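Local coordinates for protein methyltransferase (Streptococcus mutans, PDB 2B78) that is a putative S-adenosyl-L-methionine-dependent methyltransferase that may act on RNA, at residues D309-K312 / L313-G317; E134-A137 / A138-V142; Q361-S364 / D365-V368; G7-A10 / E11-K15. All coordinates share one frame; numbering follows the deposited sequence.

Interaction 1: residues D309-K312 / L313-G317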
ATOM      1  N   ASP A 309      -0.651 -16.039  11.694  1.00 26.04           N
ATOM      2  CA  ASP A 309      -1.767 -15.868  12.623  1.00 23.02           C
ATOM      3  C   ASP A 309      -3.048 -15.220  12.111  1.00 20.65           C
ATOM      4  O   ASP A 309      -3.979 -14.993  12.890  1.00 20.55           O
ATOM      5  CB  ASP A 309      -1.299 -15.082  13.853  1.00 23.41           C
ATOM      6  CG  ASP A 309      -0.045 -15.655  14.477  1.00 23.61           C
ATOM      7  OD1 ASP A 309       0.119 -16.890  14.458  1.00 24.63           O
ATOM      8  OD2 ASP A 309       0.770 -14.861  15.002  1.00 25.58           O
ATOM      9  N   TYR A 310      -3.128 -14.919  10.823  1.00 18.14           N
ATOM     10  CA  TYR A 310      -4.345 -14.283  10.330  1.00 15.08           C
ATOM     11  C   TYR A 310      -5.600 -15.103  10.661  1.00 15.39           C
ATOM     12  O   TYR A 310      -6.653 -14.533  10.973  1.00 14.63           O
ATOM     13  CB  TYR A 310      -4.254 -14.038   8.819  1.00 11.89           C
ATOM     14  CG  TYR A 310      -5.100 -12.864   8.360  1.00 11.23           C
ATOM     15  CD1 TYR A 310      -4.532 -11.601   8.161  1.00 10.86           C
ATOM     16  CD2 TYR A 310      -6.473 -13.002   8.184  1.00 10.22           C
ATOM     17  CE1 TYR A 310      -5.327 -10.502   7.794  1.00 10.58           C
ATOM     18  CE2 TYR A 310      -7.270 -11.917   7.823  1.00  9.42           C
ATOM     19  CZ  TYR A 310      -6.692 -10.675   7.631  1.00  9.39           C
ATOM     20  OH  TYR A 310      -7.488  -9.612   7.276  1.00 11.31           O
ATOM     21  N   HIS A 311      -5.495 -16.430  10.626  1.00 15.58           N
ATOM     22  CA  HIS A 311      -6.659 -17.278  10.905  1.00 14.64           C
ATOM     23  C   HIS A 311      -7.265 -16.994  12.274  1.00 14.89           C
ATOM     24  O   HIS A 311      -8.454 -17.230  12.498  1.00 14.69           O
ATOM     25  CB  HIS A 311      -6.302 -18.773  10.801  1.00 15.12           C
ATOM     26  CG  HIS A 311      -5.380 -19.264  11.882  1.00 16.04           C
ATOM     27  ND1 HIS A 311      -4.032 -18.973  11.908  1.00 15.55           N
ATOM     28  CD2 HIS A 311      -5.626 -20.001  12.993  1.00 14.14           C
ATOM     29  CE1 HIS A 311      -3.488 -19.506  12.988  1.00 15.61           C
ATOM     30  NE2 HIS A 311      -4.433 -20.135  13.664  1.00 15.70           N
ATOM     31  N   LYS A 312      -6.454 -16.480  13.190  1.00 14.70           N
ATOM     32  CA  LYS A 312      -6.944 -16.180  14.531  1.00 14.42           C
ATOM     33  C   LYS A 312      -7.852 -14.956  14.528  1.00 15.33           C
ATOM     34  O   LYS A 312      -8.811 -14.882  15.304  1.00 13.67           O
ATOM     35  CB  LYS A 312      -5.767 -15.942  15.471  1.00 16.21           C
ATOM     36  CG  LYS A 312      -4.923 -17.181  15.717  1.00 16.83           C
ATOM     37  CD  LYS A 312      -3.736 -16.850  16.609  1.00 19.75           C
ATOM     38  CE  LYS A 312      -4.198 -16.364  17.969  1.00 20.50           C
ATOM     39  NZ  LYS A 312      -3.046 -16.188  18.895  1.00 22.50           N
ATOM     40  N   LEU A 313      -7.550 -13.989  13.662  1.00 15.58           N
ATOM     41  CA  LEU A 313      -8.364 -12.779  13.580  1.00 14.16           C
ATOM     42  C   LEU A 313      -9.740 -13.143  13.030  1.00 14.07           C
ATOM     43  O   LEU A 313     -10.763 -12.650  13.501  1.00 14.18           O
ATOM     44  CB  LEU A 313      -7.699 -11.747  12.667  1.00 12.42           C
ATOM     45  CG  LEU A 313      -6.281 -11.353  13.071  1.00 13.77           C
ATOM     46  CD1 LEU A 313      -5.722 -10.361  12.048  1.00 11.27           C
ATOM     47  CD2 LEU A 313      -6.282 -10.752  14.473  1.00  9.67           C
ATOM     48  N   ILE A 314      -9.755 -14.013  12.027  1.00 13.53           N
ATOM     49  CA  ILE A 314     -10.999 -14.457  11.420  1.00 12.75           C
ATOM     50  C   ILE A 314     -11.825 -15.285  12.401  1.00 13.07           C
ATOM     51  O   ILE A 314     -13.033 -15.076  12.537  1.00 13.52           O
ATOM     52  CB  ILE A 314     -10.714 -15.307  10.160  1.00 13.79           C
ATOM     53  CG1 ILE A 314     -10.111 -14.422   9.062  1.00 13.86           C
ATOM     54  CG2 ILE A 314     -11.997 -15.968   9.670  1.00 13.05           C
ATOM     55  CD1 ILE A 314     -11.090 -13.400   8.474  1.00 13.68           C
ATOM     56  N   ARG A 315     -11.169 -16.215  13.092  1.00 12.69           N
ATOM     57  CA  ARG A 315     -11.841 -17.085  14.055  1.00 12.26           C
ATOM     58  C   ARG A 315     -12.494 -16.285  15.168  1.00 12.07           C
ATOM     59  O   ARG A 315     -13.686 -16.442  15.447  1.00 12.94           O
ATOM     60  CB  ARG A 315     -10.852 -18.085  14.663  1.00 14.09           C
ATOM     61  CG  ARG A 315     -11.487 -19.087  15.651  1.00 16.63           C
ATOM     62  CD  ARG A 315     -10.484 -20.123  16.164  1.00 15.42           C
ATOM     63  NE  ARG A 315      -9.919 -20.928  15.083  1.00 18.50           N
ATOM     64  CZ  ARG A 315      -8.734 -20.713  14.519  1.00 20.34           C
ATOM     65  NH1 ARG A 315      -7.959 -19.710  14.934  1.00 19.85           N
ATOM     66  NH2 ARG A 315      -8.325 -21.496  13.529  1.00 21.58           N
ATOM     67  N   GLN A 316     -11.712 -15.428  15.810  1.00 10.79           N
ATOM     68  CA  GLN A 316     -12.239 -14.627  16.898  1.00 11.01           C
ATOM     69  C   GLN A 316     -13.226 -13.560  16.428  1.00 10.98           C
ATOM     70  O   GLN A 316     -14.170 -13.225  17.144  1.00 10.77           O
ATOM     71  CB  GLN A 316     -11.077 -14.036  17.692  1.00 10.63           C
ATOM     72  CG  GLN A 316     -10.293 -15.135  18.418  1.00 10.64           C
ATOM     73  CD  GLN A 316      -9.300 -14.598  19.430  1.00 13.38           C
ATOM     74  OE1 GLN A 316      -9.588 -13.636  20.145  1.00 11.90           O
ATOM     75  NE2 GLN A 316      -8.131 -15.232  19.509  1.00 12.95           N
ATOM     76  N   GLY A 317     -13.026 -13.047  15.220  1.00 11.98           N
ATOM     77  CA  GLY A 317     -13.951 -12.062  14.688  1.00 12.68           C
ATOM     78  C   GLY A 317     -15.320 -12.689  14.481  1.00 13.41           C
ATOM     79  O   GLY A 317     -16.354 -12.074  14.764  1.00 13.51           O
TER
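Tyr310 meets Leu313 and Ile314 one turn further along helix 306-319, a clear case of i to i+3 and i to i+4 neighbours sharing one aromatic ring. The apolar contacts come first. Leu313 CD1 sits over one face of the Tyr310 ring in a CH-pi contact, 4.3 Å from its centroid and 12° from the ring normal. Ile314 instead comes up at the ring edge, its CG1 4.0 Å from Tyr310 CE2. A chi1 of -153° carries the Tyr310 ring away from its own backbone N, and its hydroxyl is held by Ser330 O.

The second kind of contact is between flat polar groups. His311 and Arg315 run side by side, but ring and guanidinium are turned 75° against each other. His311 CD2 lies in the guanidinium plane, 3.0 Å from Arg315 NH1 and 3.1 Å from Arg315 NH2, a close approach of a ring carbon to the guanidinium nitrogens. Lys312 CG lies above one face of the imidazole, offset toward its rim.

Backbone bonds make the third group. Tyr310 O takes Leu313 N at 2.9 Å and, more weakly, Ile314 N, while His311 O and Lys312 O receive the amides of Arg315 and Gln316.

Within the Rossmann-like methyltransferase domain, Leu313 and Gln316 rest on Phe273 and Phe276 of helix 272-281, and Leu313 approaches Val272, a residue that binds S-adenosyl-L-homocysteine. Tyr310 and Ile314 face strand 325-331 and helix 338-349, where Phe341 meets the tyrosine ring edge-to-face.

Interaction 2: residues E134-A137 / A138-V142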
ATOM      1  N   GLU A 134      19.344  13.204  -9.475  1.00 22.57           N
ATOM      2  CA  GLU A 134      18.964  13.199 -10.882  1.00 22.79           C
ATOM      3  C   GLU A 134      17.509  12.765 -11.029  1.00 21.07           C
ATOM      4  O   GLU A 134      16.776  13.308 -11.849  1.00 20.57           O
ATOM      5  CB  GLU A 134      19.891  12.288 -11.682  1.00 23.48           C
ATOM      6  CG  GLU A 134      20.186  10.963 -11.021  1.00 26.56           C
ATOM      7  CD  GLU A 134      21.340  10.240 -11.686  1.00 28.75           C
ATOM      8  OE1 GLU A 134      21.181   9.815 -12.853  1.00 28.16           O
ATOM      9  OE2 GLU A 134      22.406  10.107 -11.040  1.00 29.07           O
ATOM     10  N   ILE A 135      17.084  11.799 -10.221  1.00 19.14           N
ATOM     11  CA  ILE A 135      15.701  11.347 -10.271  1.00 17.92           C
ATOM     12  C   ILE A 135      14.761  12.517  -9.968  1.00 18.64           C
ATOM     13  O   ILE A 135      13.800  12.757 -10.692  1.00 19.49           O
ATOM     14  CB  ILE A 135      15.431  10.227  -9.228  1.00 17.90           C
ATOM     15  CG1 ILE A 135      16.196   8.960  -9.620  1.00 15.87           C
ATOM     16  CG2 ILE A 135      13.919   9.951  -9.129  1.00 15.23           C
ATOM     17  CD1 ILE A 135      15.982   7.788  -8.673  1.00 17.79           C
ATOM     18  N   VAL A 136      15.036  13.243  -8.888  1.00 18.15           N
ATOM     19  CA  VAL A 136      14.192  14.367  -8.505  1.00 17.35           C
ATOM     20  C   VAL A 136      14.226  15.465  -9.564  1.00 18.03           C
ATOM     21  O   VAL A 136      13.190  16.017  -9.927  1.00 19.46           O
ATOM     22  CB  VAL A 136      14.625  14.941  -7.133  1.00 17.32           C
ATOM     23  CG1 VAL A 136      13.779  16.142  -6.781  1.00 16.66           C
ATOM     24  CG2 VAL A 136      14.475  13.880  -6.058  1.00 16.02           C
ATOM     25  N   ALA A 137      15.423  15.769 -10.062  1.00 17.27           N
ATOM     26  CA  ALA A 137      15.597  16.785 -11.090  1.00 16.78           C
ATOM     27  C   ALA A 137      14.704  16.467 -12.292  1.00 16.22           C
ATOM     28  O   ALA A 137      14.023  17.346 -12.830  1.00 16.70           O
ATOM     29  CB  ALA A 137      17.066  16.840 -11.518  1.00 15.95           C
ATOM     30  N   ALA A 138      14.714  15.203 -12.706  1.00 14.76           N
ATOM     31  CA  ALA A 138      13.898  14.751 -13.828  1.00 13.86           C
ATOM     32  C   ALA A 138      12.416  14.888 -13.510  1.00 13.39           C
ATOM     33  O   ALA A 138      11.620  15.274 -14.373  1.00 12.77           O
ATOM     34  CB  ALA A 138      14.217  13.294 -14.152  1.00 11.72           C
ATOM     35  N   PHE A 139      12.037  14.563 -12.275  1.00 13.29           N
ATOM     36  CA  PHE A 139      10.632  14.655 -11.870  1.00 14.52           C
ATOM     37  C   PHE A 139      10.137  16.100 -11.895  1.00 15.31           C
ATOM     38  O   PHE A 139       9.050  16.384 -12.409  1.00 15.24           O
ATOM     39  CB  PHE A 139      10.422  14.085 -10.458  1.00 13.90           C
ATOM     40  CG  PHE A 139       8.982  14.121 -10.000  1.00 14.37           C
ATOM     41  CD1 PHE A 139       8.117  13.075 -10.300  1.00 13.29           C
ATOM     42  CD2 PHE A 139       8.484  15.221  -9.307  1.00 13.42           C
ATOM     43  CE1 PHE A 139       6.772  13.125  -9.915  1.00 13.25           C
ATOM     44  CE2 PHE A 139       7.150  15.284  -8.921  1.00 13.14           C
ATOM     45  CZ  PHE A 139       6.289  14.230  -9.227  1.00 14.14           C
ATOM     46  N   ARG A 140      10.931  17.012 -11.340  1.00 16.57           N
ATOM     47  CA  ARG A 140      10.526  18.408 -11.306  1.00 18.61           C
ATOM     48  C   ARG A 140      10.293  18.990 -12.692  1.00 18.52           C
ATOM     49  O   ARG A 140       9.480  19.895 -12.852  1.00 20.69           O
ATOM     50  CB  ARG A 140      11.548  19.247 -10.534  1.00 20.01           C
ATOM     51  CG  ARG A 140      11.609  18.886  -9.059  1.00 21.95           C
ATOM     52  CD  ARG A 140      12.594  19.755  -8.286  1.00 25.35           C
ATOM     53  NE  ARG A 140      12.059  21.077  -7.960  1.00 29.40           N
ATOM     54  CZ  ARG A 140      12.737  22.009  -7.293  1.00 30.42           C
ATOM     55  NH1 ARG A 140      13.976  21.762  -6.886  1.00 30.73           N
ATOM     56  NH2 ARG A 140      12.179  23.185  -7.024  1.00 29.83           N
ATOM     57  N   GLN A 141      10.985  18.479 -13.703  1.00 18.02           N
ATOM     58  CA  GLN A 141      10.764  19.006 -15.048  1.00 18.21           C
ATOM     59  C   GLN A 141       9.422  18.516 -15.594  1.00 17.13           C
ATOM     60  O   GLN A 141       8.677  19.270 -16.225  1.00 17.11           O
ATOM     61  CB  GLN A 141      11.880  18.584 -16.009  1.00 18.38           C
ATOM     62  CG  GLN A 141      11.620  19.068 -17.431  1.00 19.92           C
ATOM     63  CD  GLN A 141      12.712  18.708 -18.420  1.00 21.19           C
ATOM     64  OE1 GLN A 141      13.887  18.975 -18.187  1.00 21.08           O
ATOM     65  NE2 GLN A 141      12.321  18.121 -19.546  1.00 21.71           N
ATOM     66  N   VAL A 142       9.111  17.251 -15.337  1.00 16.66           N
ATOM     67  CA  VAL A 142       7.869  16.657 -15.818  1.00 16.41           C
ATOM     68  C   VAL A 142       6.642  17.140 -15.043  1.00 16.43           C
ATOM     69  O   VAL A 142       5.567  17.323 -15.622  1.00 15.96           O
ATOM     70  CB  VAL A 142       7.961  15.113 -15.765  1.00 17.37           C
ATOM     71  CG1 VAL A 142       6.641  14.480 -16.217  1.00 15.51           C
ATOM     72  CG2 VAL A 142       9.116  14.647 -16.649  1.00 14.86           C
TER
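Glu134 O receives the amide of Ala138 at 2.9 Å, one of a run of i to i+4 bonds in helix 132-142. Its side chain starts off away from the next turn, and the contact is made by the carbonyl; Ala138 CB settles 3.4 Å from that same oxygen and touches Phe74 of helix 71-83. Ile135 repeats the pattern: Ile135 O accepts Phe139 N, while its side chain turns off to Phe74 and Trp123. The Phe139 ring meets Phe78 edge-to-face.

At Val136 a side-chain contact joins the backbone bond. Arg140 N reaches Val136 O at 2.8 Å. Val136 CG1, anti to the backbone N (chi1 178°), meets the aliphatic part of Arg140, lying 4.1 Å from Arg140 CD. The two side chains cross at a slant, and the Arg140 chain bends at chi3. Ala137 O ends the walk with a weak bond to Gln141 N at 3.4 Å, beside the end of the helix.

Across this turn, then, the chemistry is nearly all main chain. Carbonyls and amides satisfy one another, and the methylenes of Arg140 serve as an apolar partner for Val136 while its charge is engaged in a cation-pi contact with Tyr166.

Interaction 3: residues Q361-S364 / D365-V368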
ATOM      1  N   GLN A 361      -7.965  -5.658  -5.243  1.00 15.23           N
ATOM      2  CA  GLN A 361      -6.530  -5.534  -5.063  1.00 14.08           C
ATOM      3  C   GLN A 361      -6.115  -4.114  -5.418  1.00 13.06           C
ATOM      4  O   GLN A 361      -6.948  -3.206  -5.375  1.00 13.94           O
ATOM      5  CB  GLN A 361      -5.789  -6.586  -5.897  1.00 12.32           C
ATOM      6  CG  GLN A 361      -6.185  -8.020  -5.501  1.00 10.13           C
ATOM      7  CD  GLN A 361      -5.167  -9.071  -5.901  1.00  9.97           C
ATOM      8  OE1 GLN A 361      -4.079  -9.164  -5.318  1.00 11.14           O
ATOM      9  NE2 GLN A 361      -5.512  -9.874  -6.899  1.00  8.41           N
ATOM     10  N   LEU A 362      -4.853  -3.909  -5.764  1.00 12.48           N
ATOM     11  CA  LEU A 362      -4.381  -2.557  -6.050  1.00 12.75           C
ATOM     12  C   LEU A 362      -5.129  -1.811  -7.137  1.00 13.89           C
ATOM     13  O   LEU A 362      -5.477  -2.372  -8.183  1.00 13.66           O
ATOM     14  CB  LEU A 362      -2.886  -2.568  -6.392  1.00  9.12           C
ATOM     15  CG  LEU A 362      -1.914  -2.975  -5.276  1.00  8.77           C
ATOM     16  CD1 LEU A 362      -0.519  -2.985  -5.841  1.00  2.80           C
ATOM     17  CD2 LEU A 362      -2.009  -2.018  -4.079  1.00  5.77           C
ATOM     18  N   PRO A 363      -5.408  -0.522  -6.888  1.00 14.44           N
ATOM     19  CA  PRO A 363      -6.111   0.340  -7.840  1.00 13.80           C
ATOM     20  C   PRO A 363      -5.106   0.760  -8.922  1.00 14.16           C
ATOM     21  O   PRO A 363      -3.890   0.694  -8.703  1.00 13.85           O
ATOM     22  CB  PRO A 363      -6.611   1.482  -6.955  1.00 13.70           C
ATOM     23  CG  PRO A 363      -5.541   1.580  -5.919  1.00 15.82           C
ATOM     24  CD  PRO A 363      -5.292   0.134  -5.573  1.00 14.58           C
ATOM     25  N   SER A 364      -5.610   1.174 -10.086  1.00 14.45           N
ATOM     26  CA  SER A 364      -4.767   1.536 -11.230  1.00 16.06           C
ATOM     27  C   SER A 364      -3.581   2.474 -11.012  1.00 15.91           C
ATOM     28  O   SER A 364      -2.580   2.389 -11.747  1.00 15.60           O
ATOM     29  CB  SER A 364      -5.642   2.106 -12.344  1.00 17.63           C
ATOM     30  OG  SER A 364      -6.228   3.320 -11.925  1.00 20.03           O
ATOM     31  N   ASP A 365      -3.677   3.374 -10.038  1.00 14.84           N
ATOM     32  CA  ASP A 365      -2.566   4.288  -9.784  1.00 15.40           C
ATOM     33  C   ASP A 365      -1.412   3.559  -9.117  1.00 15.60           C
ATOM     34  O   ASP A 365      -0.254   3.938  -9.277  1.00 16.30           O
ATOM     35  CB  ASP A 365      -3.016   5.507  -8.962  1.00 14.53           C
ATOM     36  CG  ASP A 365      -3.711   5.136  -7.672  1.00 15.18           C
ATOM     37  OD1 ASP A 365      -4.497   4.170  -7.672  1.00 15.08           O
ATOM     38  OD2 ASP A 365      -3.490   5.843  -6.661  1.00 13.84           O
ATOM     39  N   PHE A 366      -1.718   2.516  -8.356  1.00 16.38           N
ATOM     40  CA  PHE A 366      -0.663   1.714  -7.745  1.00 15.67           C
ATOM     41  C   PHE A 366      -0.402   0.651  -8.811  1.00 17.13           C
ATOM     42  O   PHE A 366      -0.700  -0.532  -8.625  1.00 18.67           O
ATOM     43  CB  PHE A 366      -1.157   1.083  -6.439  1.00 14.74           C
ATOM     44  CG  PHE A 366      -1.103   2.018  -5.255  1.00 12.21           C
ATOM     45  CD1 PHE A 366      -0.106   1.877  -4.294  1.00 12.05           C
ATOM     46  CD2 PHE A 366      -2.038   3.040  -5.110  1.00 11.55           C
ATOM     47  CE1 PHE A 366      -0.042   2.741  -3.203  1.00 10.49           C
ATOM     48  CE2 PHE A 366      -1.985   3.914  -4.023  1.00  7.82           C
ATOM     49  CZ  PHE A 366      -0.981   3.761  -3.066  1.00 10.50           C
ATOM     50  N   ALA A 367       0.127   1.108  -9.947  1.00 15.93           N
ATOM     51  CA  ALA A 367       0.403   0.259 -11.102  1.00 16.05           C
ATOM     52  C   ALA A 367       1.132  -1.031 -10.789  1.00 16.89           C
ATOM     53  O   ALA A 367       2.142  -1.054 -10.081  1.00 16.15           O
ATOM     54  CB  ALA A 367       1.178   1.048 -12.171  1.00 14.45           C
ATOM     55  N   VAL A 368       0.609  -2.122 -11.327  1.00 16.43           N
ATOM     56  CA  VAL A 368       1.236  -3.410 -11.118  1.00 18.99           C
ATOM     57  C   VAL A 368       1.933  -3.826 -12.404  1.00 19.39           C
ATOM     58  O   VAL A 368       1.571  -3.381 -13.492  1.00 18.82           O
ATOM     59  CB  VAL A 368       0.193  -4.486 -10.758  1.00 19.93           C
ATOM     60  CG1 VAL A 368      -0.464  -4.155  -9.423  1.00 21.62           C
ATOM     61  CG2 VAL A 368      -0.854  -4.571 -11.857  1.00 19.79           C
TER
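Pro363 and Phe366 close a type I beta turn, the bend in the loop between strands 355-360 and 379-384. Phe366 N donates to Pro363 O at 2.9 Å, coming from above the carbonyl plane, and Phe366 is also the centre of an inverse gamma turn. The doubled bend folds the chain back far enough for Leu362 to meet the residues that follow.

The methyls of Leu362 are the bump that packs into the inside of this bend, and they divide the work: CD2 lies 4.0 Å from Phe366 CB, whereas CD1 rests against Phe366 O and Val368 CG1 together, 3.8 Å from Val368 CG1. Leucine and phenylalanine cross at about a right angle, so a branched end sits against the stem of an aromatic side chain. Pro363 and Phe366, by contrast, run alongside each other in the same direction, with Pro363 CG 3.9 Å from Phe366 CD2.

The prolyl ring has a second neighbour in Asp365, whose chi1 of 54° folds the carboxylate back over the turn. OD1 is in a salt bridge with Arg200 and OD2 accepts a hydrogen bond from Arg98 N, linking the loop to helix 200-210 and strand 96-101. Asp365 OD1 also stands in the plane of the Phe366 ring, at the edge, and 3.3 Å from Pro363 CG.

Interaction 4: residues G7-A10 / E11-K15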
ATOM      1  N   GLY A   7      21.176 -17.458 -14.022  1.00 24.73           N
ATOM      2  CA  GLY A   7      20.718 -18.833 -14.130  1.00 23.83           C
ATOM      3  C   GLY A   7      19.534 -18.993 -15.061  1.00 24.35           C
ATOM      4  O   GLY A   7      18.919 -18.010 -15.482  1.00 24.49           O
ATOM      5  N   SER A   8      19.205 -20.241 -15.380  1.00 23.51           N
ATOM      6  CA  SER A   8      18.096 -20.530 -16.271  1.00 22.70           C
ATOM      7  C   SER A   8      16.790 -19.903 -15.783  1.00 22.23           C
ATOM      8  O   SER A   8      16.090 -19.235 -16.548  1.00 21.25           O
ATOM      9  CB  SER A   8      17.928 -22.047 -16.414  1.00 22.39           C
ATOM     10  OG  SER A   8      16.932 -22.348 -17.378  1.00 29.37           O
ATOM     11  N   PHE A   9      16.462 -20.111 -14.509  1.00 22.22           N
ATOM     12  CA  PHE A   9      15.226 -19.563 -13.953  1.00 23.59           C
ATOM     13  C   PHE A   9      15.207 -18.036 -14.027  1.00 23.14           C
ATOM     14  O   PHE A   9      14.216 -17.439 -14.443  1.00 23.90           O
ATOM     15  CB  PHE A   9      15.053 -19.999 -12.493  1.00 23.77           C
ATOM     16  CG  PHE A   9      13.616 -20.103 -12.065  1.00 23.89           C
ATOM     17  CD1 PHE A   9      12.820 -21.151 -12.519  1.00 23.43           C
ATOM     18  CD2 PHE A   9      13.050 -19.144 -11.232  1.00 23.62           C
ATOM     19  CE1 PHE A   9      11.478 -21.240 -12.151  1.00 23.99           C
ATOM     20  CE2 PHE A   9      11.711 -19.221 -10.856  1.00 24.02           C
ATOM     21  CZ  PHE A   9      10.922 -20.272 -11.318  1.00 24.09           C
ATOM     22  N   ALA A  10      16.296 -17.404 -13.606  1.00 22.37           N
ATOM     23  CA  ALA A  10      16.381 -15.949 -13.651  1.00 22.20           C
ATOM     24  C   ALA A  10      16.144 -15.473 -15.080  1.00 21.21           C
ATOM     25  O   ALA A  10      15.470 -14.469 -15.311  1.00 23.18           O
ATOM     26  CB  ALA A  10      17.757 -15.491 -13.161  1.00 20.48           C
ATOM     27  N   GLU A  11      16.692 -16.215 -16.035  1.00 22.34           N
ATOM     28  CA  GLU A  11      16.571 -15.893 -17.456  1.00 22.23           C
ATOM     29  C   GLU A  11      15.126 -15.893 -17.967  1.00 22.01           C
ATOM     30  O   GLU A  11      14.662 -14.904 -18.531  1.00 21.95           O
ATOM     31  CB  GLU A  11      17.397 -16.889 -18.281  1.00 21.85           C
ATOM     32  CG  GLU A  11      17.561 -16.499 -19.736  1.00 22.60           C
ATOM     33  CD  GLU A  11      18.258 -17.569 -20.558  1.00 22.97           C
ATOM     34  OE1 GLU A  11      19.236 -18.161 -20.061  1.00 24.56           O
ATOM     35  OE2 GLU A  11      17.830 -17.810 -21.707  1.00 23.79           O
ATOM     36  N   LYS A  12      14.415 -17.000 -17.781  1.00 21.82           N
ATOM     37  CA  LYS A  12      13.039 -17.079 -18.256  1.00 22.83           C
ATOM     38  C   LYS A  12      12.188 -15.956 -17.668  1.00 23.38           C
ATOM     39  O   LYS A  12      11.336 -15.394 -18.352  1.00 23.47           O
ATOM     40  CB  LYS A  12      12.425 -18.453 -17.930  1.00 23.20           C
ATOM     41  CG  LYS A  12      12.350 -18.793 -16.451  1.00 25.72           C
ATOM     42  CD  LYS A  12      12.039 -20.276 -16.218  1.00 27.92           C
ATOM     43  CE  LYS A  12      10.550 -20.567 -16.023  1.00 30.03           C
ATOM     44  NZ  LYS A  12       9.693 -20.371 -17.229  1.00 30.82           N
ATOM     45  N   LYS A  13      12.422 -15.613 -16.406  1.00 23.13           N
ATOM     46  CA  LYS A  13      11.652 -14.541 -15.786  1.00 23.48           C
ATOM     47  C   LYS A  13      11.960 -13.213 -16.463  1.00 23.34           C
ATOM     48  O   LYS A  13      11.048 -12.455 -16.798  1.00 22.60           O
ATOM     49  CB  LYS A  13      11.953 -14.466 -14.288  1.00 23.48           C
ATOM     50  CG  LYS A  13      11.377 -15.640 -13.512  1.00 23.19           C
ATOM     51  CD  LYS A  13      11.822 -15.663 -12.059  1.00 24.20           C
ATOM     52  CE  LYS A  13      11.128 -14.595 -11.235  1.00 24.09           C
ATOM     53  NZ  LYS A  13      11.446 -14.742  -9.786  1.00 22.38           N
ATOM     54  N   LEU A  14      13.243 -12.937 -16.676  1.00 22.59           N
ATOM     55  CA  LEU A  14      13.646 -11.701 -17.338  1.00 22.11           C
ATOM     56  C   LEU A  14      12.992 -11.611 -18.705  1.00 21.77           C
ATOM     57  O   LEU A  14      12.411 -10.584 -19.051  1.00 22.40           O
ATOM     58  CB  LEU A  14      15.170 -11.634 -17.494  1.00 20.31           C
ATOM     59  CG  LEU A  14      15.968 -11.232 -16.255  1.00 19.76           C
ATOM     60  CD1 LEU A  14      17.463 -11.420 -16.506  1.00 17.17           C
ATOM     61  CD2 LEU A  14      15.647  -9.777 -15.907  1.00 19.33           C
ATOM     62  N   LYS A  15      13.072 -12.690 -19.478  1.00 22.91           N
ATOM     63  CA  LYS A  15      12.477 -12.699 -20.809  1.00 23.71           C
ATOM     64  C   LYS A  15      10.955 -12.577 -20.775  1.00 22.73           C
ATOM     65  O   LYS A  15      10.351 -12.102 -21.730  1.00 23.53           O
ATOM     66  CB  LYS A  15      12.885 -13.968 -21.572  1.00 24.82           C
ATOM     67  CG  LYS A  15      14.381 -14.052 -21.866  1.00 27.31           C
ATOM     68  CD  LYS A  15      14.731 -15.179 -22.840  1.00 29.39           C
ATOM     69  CE  LYS A  15      14.425 -16.561 -22.274  1.00 31.41           C
ATOM     70  NZ  LYS A  15      14.858 -17.654 -23.201  1.00 33.41           N
TER
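The ring of Phe9 is bordered by the stems of two lysines, Lys12 and Lys13, which stand obliquely to it. Lys12 serves the CD1-CE1 half, its CD 3.9 Å from Phe9 CD1 and its CE 4.0 Å from Phe9 CE1. Lys13 serves the other half, with CD 3.8 Å from Phe9 CE2. Both approaches are made by methylene groups. With chi1 at -151° the phenyl leans forward along the helix, toward the lysines of the next turn, and the Lys12 chain, with chi1 at 61°, bends twice more on its way past the ring.

Their charged ends go elsewhere. Lys13 NZ forms a salt bridge with Asp25, whereas Lys12 NZ lies near Arg16, a like charge. Glu11 and Lys15 are joined by a weak bridge, Glu11 OE2 to Lys15 NZ at 3.3 Å.

Beneath the side chains, the first two turns of helix 8-16 are laid down in regular order. Gly7, the N-cap residue, offers its O to Glu11 N at 2.9 Å, and Ser8, Phe9 and Ala10 follow with bonds to the amides of Lys12, Lys13 and Leu14.

The helix belongs to the PUA-like domain and follows strand 2-5. One flank carries Phe9 with Lys12 and Lys13; Ala10 and Leu14 turn inward to Tyr26, and Glu11 and Leu14 touch Leu46 of strand 45-54.

From the N terminus, interaction 4 comes first, in the opening helix of the PUA-like domain. Interaction 2 follows in helix 132-142, between strands 118-123 and 148-153 of the middle sheet. Interaction 1 lies in a helix of the methyltransferase domain, and interaction 3 closes the bend between the last two strands of that domain's sheet. All four are local and in series; none nests in or crosses another, and none touches another. Interactions 1 and 2 lie on opposite sides of the chain's centre, their centres about 45 Å apart. Interaction 3 lies nearest that centre, where its loop ties the methyltransferase domain to strand 96-101 of the middle sheet.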